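PDB 5EJY: myosin-I heavy chain from Dictyostelium discoideum, which moves along actin as an ATP-driven class VII motor in early phagocytosis and adhesion, and is represented here by a MyTH4-FERM unit of its tail. Local coordinates for residues 171-174 with 175-178; 257-260 with 261-264. All blocks are in the same frame, centred on the assembly; numbering follows the deposited sequence.

How the contacts relate
From the N terminus the chain first builds the helical MyTH4 domain, whose helix 161-180 carries contact 1, and then enters the ubiquitin-like first lobe of the FERM domain, where contact 2 turns the chain between strand 254-256 and helix 264-277. Each is local: contact 1 is a run of helical turns, contact 2 closes one beta turn, and they follow in series, neither enclosing nor crossing the other. Their centres lie about 18 Å apart, yet they touch where Phe177 CE1 packs 4.3 Å from Lys263 CE. Arg176 and Lys263 each reach across to the other domain, so the two short motifs illustrate how a MyTH4-FERM junction is tied.

Contact 1: residues 171-174 with 175-178; sequences YFIL and QRFT
Phe172 and Arg176, one helical turn apart, lie side by side on helix 161-180 of the MyTH4 domain. Arg176 CG sits over one face of the Phe172 ring, 3.9 Å from its centroid, as a CH-pi contact displaced toward the rim. CG of Phe172 stands anti to its own N (chi1 -175°), which swings the ring along the helix beneath the arginine methylenes; bends at chi2 and chi3 then lead the guanidinium onward to Asp218 and Glu225 in the FERM part of the chain. This ring is on the exposed side of the helix.

The buried side is closer set. Gln175, extended beyond CG, lies across Tyr171, with OE1 3.4 Å from Tyr171 CD2 and the amide and ring planes 50° apart, while the same oxygen meets the edge of the Phe172 ring at CD1. Gln175 NE2 bonds to Pro3 O and Tyr171 OH to Gln4 and Ile5, so both side chains grip the N-terminal segment. With Gln175 replaced by alanine, Pro3 O would probably lose this donor and a gap would open beside the tyrosine ring. On another face of the helix, Ile173 CG1 packs 3.8 Å from Phe177 CE2.

Regular i to i+4 backbone bonds run beneath all of this, and the carbonyl of Leu174 accepts two: Thr178 N at 3.0 Å and Thr178 OG1 at 2.8 Å, arriving from opposite faces of its plane. The threonine hydroxyl thus spends its proton on the helix itself, whereas the amide nitrogen and the guanidinium direct their N-H groups outward, to the N-terminal segment and the FERM domain.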
ATOM      1  N   TYR A 171      15.565  -1.969  16.760  1.00 26.09           N
ATOM      2  CA  TYR A 171      14.753  -1.545  17.890  1.00 19.80           C
ATOM      3  C   TYR A 171      13.663  -0.584  17.436  1.00 21.22           C
ATOM      4  O   TYR A 171      12.508  -0.696  17.846  1.00 21.32           O
ATOM      5  CB  TYR A 171      15.628  -0.861  18.956  1.00 26.05           C
ATOM      6  CG  TYR A 171      14.882  -0.595  20.240  1.00 28.60           C
ATOM      7  CD1 TYR A 171      14.692  -1.603  21.169  1.00 30.66           C
ATOM      8  CD2 TYR A 171      14.370   0.666  20.528  1.00 32.86           C
ATOM      9  CE1 TYR A 171      14.014  -1.371  22.351  1.00 34.96           C
ATOM     10  CE2 TYR A 171      13.691   0.911  21.708  1.00 30.86           C
ATOM     11  CZ  TYR A 171      13.519  -0.114  22.618  1.00 39.01           C
ATOM     12  OH  TYR A 171      12.839   0.101  23.795  1.00 36.39           O
ATOM     13  N   PHE A 172      14.047   0.377  16.605  1.00 22.21           N
ATOM     14  CA  PHE A 172      13.089   1.366  16.117  1.00 21.78           C
ATOM     15  C   PHE A 172      11.980   0.706  15.268  1.00 19.48           C
ATOM     16  O   PHE A 172      10.806   1.026  15.422  1.00 20.15           O
ATOM     17  CB  PHE A 172      13.811   2.448  15.313  1.00 19.97           C
ATOM     18  CG  PHE A 172      12.908   3.570  14.861  1.00 27.33           C
ATOM     19  CD1 PHE A 172      12.259   4.376  15.787  1.00 26.17           C
ATOM     20  CD2 PHE A 172      12.705   3.813  13.512  1.00 24.16           C
ATOM     21  CE1 PHE A 172      11.419   5.408  15.370  1.00 32.12           C
ATOM     22  CE2 PHE A 172      11.860   4.847  13.087  1.00 26.78           C
ATOM     23  CZ  PHE A 172      11.221   5.642  14.016  1.00 27.24           C
ATOM     24  N   ILE A 173      12.334  -0.220  14.394  1.00 19.85           N
ATOM     25  CA  ILE A 173      11.257  -0.829  13.565  1.00 18.51           C
ATOM     26  C   ILE A 173      10.301  -1.666  14.439  1.00 22.42           C
ATOM     27  O   ILE A 173       9.105  -1.763  14.162  1.00 21.20           O
ATOM     28  CB  ILE A 173      11.804  -1.589  12.319  1.00 22.05           C
ATOM     29  CG1 ILE A 173      10.733  -1.662  11.205  1.00 16.38           C
ATOM     30  CG2 ILE A 173      12.302  -2.990  12.674  1.00 21.23           C
ATOM     31  CD1 ILE A 173      10.421  -0.316  10.587  1.00 20.41           C
ATOM     32  N   LEU A 174      10.799  -2.240  15.533  1.00 22.03           N
ATOM     33  CA  LEU A 174       9.881  -2.947  16.432  1.00 21.88           C
ATOM     34  C   LEU A 174       8.894  -1.962  17.042  1.00 22.69           C
ATOM     35  O   LEU A 174       7.721  -2.277  17.181  1.00 25.75           O
ATOM     36  CB  LEU A 174      10.611  -3.689  17.559  1.00 23.59           C
ATOM     37  CG  LEU A 174      11.396  -4.972  17.287  1.00 24.19           C
ATOM     38  CD1 LEU A 174      11.953  -5.494  18.626  1.00 25.99           C
ATOM     39  CD2 LEU A 174      10.534  -6.031  16.625  1.00 23.78           C
ATOM     40  N   GLN A 175       9.380  -0.776  17.422  1.00 23.86           N
ATOM     41  CA  GLN A 175       8.493   0.272  17.943  1.00 22.10           C
ATOM     42  C   GLN A 175       7.462   0.723  16.890  1.00 22.01           C
ATOM     43  O   GLN A 175       6.287   0.908  17.194  1.00 22.67           O
ATOM     44  CB  GLN A 175       9.299   1.488  18.375  1.00 27.43           C
ATOM     45  CG  GLN A 175      10.182   1.297  19.598  1.00 26.27           C
ATOM     46  CD  GLN A 175      11.082   2.486  19.792  1.00 25.90           C
ATOM     47  OE1 GLN A 175      12.027   2.693  19.030  1.00 28.59           O
ATOM     48  NE2 GLN A 175      10.771   3.307  20.792  1.00 30.14           N
ATOM     49  N   ARG A 176       7.922   0.933  15.663  1.00 22.17           N
ATOM     50  CA  ARG A 176       7.026   1.333  14.572  1.00 22.67           C
ATOM     51  C   ARG A 176       5.900   0.307  14.340  1.00 21.77           C
ATOM     52  O   ARG A 176       4.738   0.662  14.091  1.00 24.48           O
ATOM     53  CB  ARG A 176       7.847   1.530  13.289  1.00 19.99           C
ATOM     54  CG  ARG A 176       8.848   2.704  13.351  1.00 22.12           C
ATOM     55  CD  ARG A 176       8.222   4.015  12.876  1.00 26.75           C
ATOM     56  NE  ARG A 176       7.744   3.880  11.505  1.00 23.13           N
ATOM     57  CZ  ARG A 176       6.598   4.381  11.041  1.00 27.64           C
ATOM     58  NH1 ARG A 176       5.800   5.100  11.824  1.00 23.78           N
ATOM     59  NH2 ARG A 176       6.249   4.154   9.780  1.00 21.00           N
ATOM     60  N   PHE A 177       6.238  -0.975  14.386  1.00 22.09           N
ATOM     61  CA  PHE A 177       5.217  -2.003  14.176  1.00 22.70           C
ATOM     62  C   PHE A 177       4.296  -2.139  15.396  1.00 27.62           C
ATOM     63  O   PHE A 177       3.138  -2.514  15.265  1.00 25.65           O
ATOM     64  CB  PHE A 177       5.833  -3.355  13.789  1.00 20.70           C
ATOM     65  CG  PHE A 177       6.110  -3.494  12.316  1.00 21.97           C
ATOM     66  CD1 PHE A 177       5.067  -3.488  11.406  1.00 23.07           C
ATOM     67  CD2 PHE A 177       7.419  -3.621  11.839  1.00 17.61           C
ATOM     68  CE1 PHE A 177       5.304  -3.599  10.041  1.00 20.49           C
ATOM     69  CE2 PHE A 177       7.657  -3.740  10.481  1.00 20.07           C
ATOM     70  CZ  PHE A 177       6.591  -3.738   9.577  1.00 17.28           C
ATOM     71  N   THR A 178       4.806  -1.815  16.580  1.00 27.52           N
ATOM     72  CA  THR A 178       3.936  -1.796  17.752  1.00 28.16           C
ATOM     73  C   THR A 178       2.896  -0.695  17.567  1.00 25.47           C
ATOM     74  O   THR A 178       1.733  -0.845  17.933  1.00 31.36           O
ATOM     75  CB  THR A 178       4.734  -1.552  19.051  1.00 30.48           C
ATOM     76  OG1 THR A 178       5.750  -2.557  19.177  1.00 29.31           O
ATOM     77  CG2 THR A 178       3.815  -1.606  20.269  1.00 32.96           C
TER

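Contact 2: residues 257-260 with 261-264; sequences DIAP and TDKL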
ATOM      1  N   ASP A 257      -8.111  -0.554  -3.901  1.00 21.49           N
ATOM      2  CA  ASP A 257      -8.016   0.252  -2.700  1.00 23.49           C
ATOM      3  C   ASP A 257      -6.926  -0.302  -1.786  1.00 25.07           C
ATOM      4  O   ASP A 257      -6.707  -1.514  -1.728  1.00 23.14           O
ATOM      5  CB  ASP A 257      -9.371   0.223  -1.977  1.00 23.91           C
ATOM      6  CG  ASP A 257      -9.385   1.050  -0.706  1.00 25.84           C
ATOM      7  OD1 ASP A 257      -9.407   2.287  -0.814  1.00 30.92           O
ATOM      8  OD2 ASP A 257      -9.380   0.471   0.398  1.00 28.76           O
ATOM      9  N   ILE A 258      -6.241   0.591  -1.082  1.00 23.40           N
ATOM     10  CA  ILE A 258      -5.319   0.181  -0.027  1.00 23.60           C
ATOM     11  C   ILE A 258      -5.879   0.718   1.291  1.00 22.46           C
ATOM     12  O   ILE A 258      -6.116   1.916   1.418  1.00 23.90           O
ATOM     13  CB  ILE A 258      -3.896   0.740  -0.276  1.00 22.01           C
ATOM     14  CG1 ILE A 258      -3.302   0.195  -1.584  1.00 19.45           C
ATOM     15  CG2 ILE A 258      -2.970   0.398   0.903  1.00 21.48           C
ATOM     16  CD1 ILE A 258      -1.956   0.886  -1.986  1.00 22.93           C
ATOM     17  N   ALA A 259      -6.113  -0.153   2.267  1.00 22.34           N
ATOM     18  CA  ALA A 259      -6.662   0.296   3.551  1.00 24.46           C
ATOM     19  C   ALA A 259      -5.690   1.214   4.303  1.00 23.50           C
ATOM     20  O   ALA A 259      -4.481   1.107   4.133  1.00 22.30           O
ATOM     21  CB  ALA A 259      -7.043  -0.892   4.417  1.00 25.23           C
ATOM     22  N   PRO A 260      -6.224   2.102   5.154  1.00 24.03           N
ATOM     23  CA  PRO A 260      -5.379   3.092   5.834  1.00 26.27           C
ATOM     24  C   PRO A 260      -4.271   2.456   6.649  1.00 25.12           C
ATOM     25  O   PRO A 260      -3.180   3.015   6.685  1.00 20.36           O
ATOM     26  CB  PRO A 260      -6.363   3.815   6.759  1.00 27.01           C
ATOM     27  CG  PRO A 260      -7.677   3.710   6.047  1.00 30.48           C
ATOM     28  CD  PRO A 260      -7.659   2.319   5.436  1.00 30.79           C
ATOM     29  N   THR A 261      -4.531   1.311   7.279  1.00 23.73           N
ATOM     30  CA  THR A 261      -3.519   0.682   8.131  1.00 26.81           C
ATOM     31  C   THR A 261      -2.659  -0.334   7.375  1.00 25.94           C
ATOM     32  O   THR A 261      -1.731  -0.904   7.941  1.00 25.75           O
ATOM     33  CB  THR A 261      -4.167  -0.033   9.339  1.00 31.11           C
ATOM     34  OG1 THR A 261      -5.042  -1.046   8.859  1.00 31.81           O
ATOM     35  CG2 THR A 261      -4.970   0.946  10.175  1.00 29.76           C
ATOM     36  N   ASP A 262      -2.972  -0.580   6.106  1.00 21.92           N
ATOM     37  CA  ASP A 262      -2.160  -1.500   5.311  1.00 21.97           C
ATOM     38  C   ASP A 262      -0.777  -0.888   5.025  1.00 22.20           C
ATOM     39  O   ASP A 262      -0.632   0.335   4.936  1.00 21.90           O
ATOM     40  CB  ASP A 262      -2.847  -1.835   3.997  1.00 21.41           C
ATOM     41  CG  ASP A 262      -3.883  -2.944   4.135  1.00 32.11           C
ATOM     42  OD1 ASP A 262      -4.198  -3.369   5.260  1.00 32.25           O
ATOM     43  OD2 ASP A 262      -4.385  -3.385   3.097  1.00 36.83           O
ATOM     44  N   LYS A 263       0.230  -1.741   4.884  1.00 19.80           N
ATOM     45  CA  LYS A 263       1.617  -1.282   4.729  1.00 20.56           C
ATOM     46  C   LYS A 263       1.988  -1.207   3.256  1.00 19.96           C
ATOM     47  O   LYS A 263       1.785  -2.166   2.516  1.00 19.37           O
ATOM     48  CB  LYS A 263       2.577  -2.243   5.433  1.00 20.03           C
ATOM     49  CG  LYS A 263       2.669  -2.053   6.956  1.00 20.94           C
ATOM     50  CD  LYS A 263       1.393  -2.486   7.639  1.00 27.14           C
ATOM     51  CE  LYS A 263       1.396  -2.092   9.124  1.00 24.13           C
ATOM     52  NZ  LYS A 263       0.066  -2.494   9.732  1.00 25.19           N
ATOM     53  N   LEU A 264       2.536  -0.078   2.826  1.00 19.68           N
ATOM     54  CA  LEU A 264       2.918   0.035   1.418  1.00 20.75           C
ATOM     55  C   LEU A 264       3.966  -0.992   1.026  1.00 21.49           C
ATOM     56  O   LEU A 264       3.963  -1.461  -0.105  1.00 19.71           O
ATOM     57  CB  LEU A 264       3.390   1.448   1.049  1.00 19.68           C
ATOM     58  CG  LEU A 264       2.406   2.609   1.227  1.00 23.15           C
ATOM     59  CD1 LEU A 264       2.965   3.882   0.564  1.00 25.39           C
ATOM     60  CD2 LEU A 264       1.042   2.280   0.665  1.00 21.93           C
TER
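Torsions bring Ala259 and Asp262 together: the backbones of Pro260 and Thr261, the two central residues, together reverse the chain, and Asp262 CG, beside its own N at chi1 -83°, brings the carboxylate back over the methyl of Ala259. CG of Asp262 ends 3.8 Å from Ala259 CB. The reversal is a type I beta turn from Ala259 to Asp262, with proline at its second position, where the ring already restricts phi (-57°) to the value required. It is closed by Asp262 N giving a hydrogen bond of 3.0 Å to Ala259 O; the donor stands above the carbonyl plane, 62° out of it, rather than on a lone pair.

Apolar contacts flank the turn. Ile258 CG2 lies 3.8 Å from Asp262 CB, the two side chains crossing at a slant, and Ile258 CD1 reaches Leu264 CD2 more loosely at 4.2 Å. Ile258, Pro260 and Leu264 also lean on helix 223-233, which packs this loop into the ubiquitin-like lobe.

Lys263 leaves in another direction. Its extended outer chain carries NZ back to Thr261 O, 3.0 Å away and almost in line with the C=O bond, while Asn180 O, at the end of helix 161-180, and Ala182 O just beyond it accept from the same ammonium. Three backbone carbonyls thus share one buried lysine, whose charge is probably stabilised by their dipoles. In this way a short loop of the FERM domain is stitched to the end of helix 161-180 and the residues just after it without a carboxylate partner among these bonds.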